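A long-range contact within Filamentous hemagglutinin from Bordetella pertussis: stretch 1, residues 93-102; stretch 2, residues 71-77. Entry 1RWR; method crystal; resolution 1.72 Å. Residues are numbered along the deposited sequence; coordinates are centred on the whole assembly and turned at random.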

# COMPACT_ATOMS: atom_id res chain seq x y z
N GLU A 93 7.20 2.84 -11.94
CA GLU A 93 8.25 3.83 -12.10
C GLU A 93 7.65 5.22 -12.24
O GLU A 93 6.69 5.42 -12.96
CB GLU A 93 9.12 3.53 -13.32
CG GLU A 93 10.19 4.60 -13.58
CD GLU A 93 11.21 4.23 -14.62
OE1 GLU A 93 11.12 3.17 -15.28
OE2 GLU A 93 12.16 5.03 -14.79
N VAL A 94 8.24 6.17 -11.54
CA VAL A 94 7.92 7.58 -11.71
C VAL A 94 9.04 8.20 -12.53
O VAL A 94 10.20 8.17 -12.12
CB VAL A 94 7.71 8.33 -10.37
CG1 VAL A 94 7.27 9.76 -10.62
CG2 VAL A 94 6.67 7.65 -9.51
N TYR A 95 8.69 8.69 -13.71
CA TYR A 95 9.63 9.44 -14.52
C TYR A 95 9.50 10.92 -14.11
O TYR A 95 8.43 11.50 -14.12
CB TYR A 95 9.41 9.26 -16.01
CG TYR A 95 10.19 10.26 -16.83
CD1 TYR A 95 11.55 10.15 -16.96
CD2 TYR A 95 9.56 11.33 -17.47
CE1 TYR A 95 12.30 11.12 -17.69
CE2 TYR A 95 10.31 12.29 -18.22
CZ TYR A 95 11.67 12.18 -18.29
OH TYR A 95 12.40 13.12 -19.00
N GLY A 96 10.66 11.52 -13.88
CA GLY A 96 10.73 12.93 -13.50
C GLY A 96 10.95 13.10 -12.00
O GLY A 96 11.79 12.45 -11.39
N LYS A 97 10.20 14.01 -11.40
CA LYS A 97 10.32 14.26 -9.97
C LYS A 97 9.71 13.08 -9.22
O LYS A 97 8.60 12.64 -9.54
CB LYS A 97 9.60 15.55 -9.58
CG LYS A 97 9.63 15.91 -8.07
CD LYS A 97 8.62 17.01 -7.76
CE LYS A 97 8.49 17.34 -6.23
NZ LYS A 97 7.66 16.35 -5.49
N GLY A 98 10.42 12.59 -8.22
CA GLY A 98 9.87 11.57 -7.36
C GLY A 98 8.61 12.04 -6.66
O GLY A 98 8.48 13.19 -6.26
N ALA A 99 7.68 11.13 -6.46
CA ALA A 99 6.40 11.46 -5.82
C ALA A 99 5.85 10.28 -5.04
O ALA A 99 6.24 9.14 -5.27
CB ALA A 99 5.40 11.87 -6.88
N ASP A 100 4.97 10.56 -4.08
CA ASP A 100 4.15 9.52 -3.47
C ASP A 100 3.22 8.90 -4.52
O ASP A 100 2.74 9.58 -5.43
CB ASP A 100 3.26 10.09 -2.36
CG ASP A 100 4.04 10.52 -1.11
OD1 ASP A 100 5.22 10.15 -0.92
OD2 ASP A 100 3.49 11.26 -0.27
N LEU A 101 3.02 7.60 -4.42
CA LEU A 101 2.05 6.88 -5.23
C LEU A 101 0.96 6.35 -4.33
O LEU A 101 1.22 5.74 -3.30
CB LEU A 101 2.70 5.68 -5.99
CG LEU A 101 3.74 6.03 -7.05
CD1 LEU A 101 4.33 4.72 -7.59
CD2 LEU A 101 3.13 6.87 -8.18
N ILE A 102 -0.28 6.58 -4.75
CA ILE A 102 -1.46 6.04 -4.08
C ILE A 102 -2.31 5.40 -5.15
O ILE A 102 -2.71 6.08 -6.12
CB ILE A 102 -2.29 7.16 -3.38
CG1 ILE A 102 -1.46 8.00 -2.41
CG2 ILE A 102 -3.44 6.53 -2.64
CD1 ILE A 102 -0.71 9.13 -3.03
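Stretch 2 71-77: RQASAIL

Stretch 2 lies alongside stretch 1 as a parallel beta strand, held by backbone hydrogen bonds and by apolar side chains on both faces of the sheet. Residues 71-74 are loop or turn, and the strand begins at Ala75 and runs on past Leu77. Its direction differs by 19° from that of the strand of stretch 1 that includes Asp100, Leu101 and Ile102, with a signed crossing angle of -19°. The two axes approach to 4.5 Å.

The register is regular. Ala75 sits beside Asp100 (CA to CA 4.3 Å), Ile76 beside Leu101 (CA to CA 5.0 Å) and Leu77 beside Ile102 (CA to CA 4.7 Å). Before the strand, Ser74 lies level with Ala99, CA to CA 4.6 Å.

Three backbone hydrogen bonds fix this register. Asp100 N donates to Ser74 O at 3.0 Å. Ile76 N donates to Asp100 O at 2.8 Å, and Ile102 N donates to Ile76 O at 2.9 Å. Ile76 thus uses both its N and its O, bonding to the residues before and after its partner Leu101, as is usual in parallel sheets. Ile76 O also receives a CA-H...O contact from Leu101 CA at 3.4 Å.

The backbone of Ile76 is extended; its side chain has chi1 m and chi2 t. Its CD1 lies 4.0 Å from Ala99 CB and 4.1 Å from Val94 CG1, while its CB lies 3.9 Å from Leu101 CD2. Ile76 and Leu101 point to one face of the sheet; Ala75, Leu77, Asp100 and Ile102 point to the other. There Ala75 CB is 4.1 Å from Ile102 CD1, and Leu77 CD1 is 3.6 Å from Ile102 CG2.

The backbones lie further apart before the strands, with Lys97 CA 6.6 Å from Gln72 CA. Gln72 OE1 lies 3.6 Å from Lys97 CB, without a hydrogen bond between these residues. Ala73 O accepts a weak hydrogen bond from Lys97 NZ at 3.4 Å. Arg71 makes no contact with stretch 1.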

# COMPACT_ATOMS: atom_id res chain seq x y z
N ARG A 71 3.22 21.98 -13.58
CA ARG A 71 4.14 21.74 -12.49
C ARG A 71 4.14 20.22 -12.23
O ARG A 71 3.24 19.51 -12.64
CB ARG A 71 3.77 22.46 -11.20
CG ARG A 71 2.39 22.13 -10.66
CD ARG A 71 1.85 23.27 -9.69
NE ARG A 71 0.40 23.52 -9.58
CZ ARG A 71 -0.58 23.23 -10.45
NH1 ARG A 71 -0.36 22.60 -11.60
NH2 ARG A 71 -1.83 23.59 -10.15
N GLN A 72 5.14 19.78 -11.50
CA GLN A 72 5.27 18.38 -11.15
C GLN A 72 4.48 18.07 -9.89
O GLN A 72 4.37 18.89 -8.98
CB GLN A 72 6.74 18.01 -11.00
CG GLN A 72 7.51 18.15 -12.30
CD GLN A 72 8.99 18.00 -12.13
OE1 GLN A 72 9.58 18.70 -11.29
NE2 GLN A 72 9.61 17.08 -12.92
N ALA A 73 3.96 16.84 -9.83
CA ALA A 73 3.27 16.35 -8.66
C ALA A 73 4.20 15.97 -7.52
O ALA A 73 5.25 15.41 -7.73
CB ALA A 73 2.42 15.10 -9.08
N SER A 74 3.73 16.19 -6.30
CA SER A 74 4.32 15.54 -5.12
C SER A 74 3.63 14.23 -4.69
O SER A 74 4.23 13.42 -4.01
CB SER A 74 4.45 16.52 -3.95
OG SER A 74 3.22 17.12 -3.69
N ALA A 75 2.39 14.00 -5.15
CA ALA A 75 1.63 12.77 -4.87
C ALA A 75 0.81 12.48 -6.11
O ALA A 75 0.20 13.36 -6.67
CB ALA A 75 0.71 12.95 -3.67
N ILE A 76 0.83 11.23 -6.54
CA ILE A 76 0.10 10.79 -7.70
C ILE A 76 -0.89 9.73 -7.20
O ILE A 76 -0.50 8.69 -6.68
CB ILE A 76 1.08 10.17 -8.74
CG1 ILE A 76 2.07 11.24 -9.30
CG2 ILE A 76 0.30 9.56 -9.92
CD1 ILE A 76 3.28 10.67 -10.02
N LEU A 77 -2.18 10.06 -7.31
CA LEU A 77 -3.27 9.20 -6.98
C LEU A 77 -3.90 8.66 -8.25
O LEU A 77 -4.26 9.43 -9.15
CB LEU A 77 -4.32 10.05 -6.29
CG LEU A 77 -5.67 9.42 -5.96
CD1 LEU A 77 -5.57 8.20 -5.03
CD2 LEU A 77 -6.52 10.50 -5.31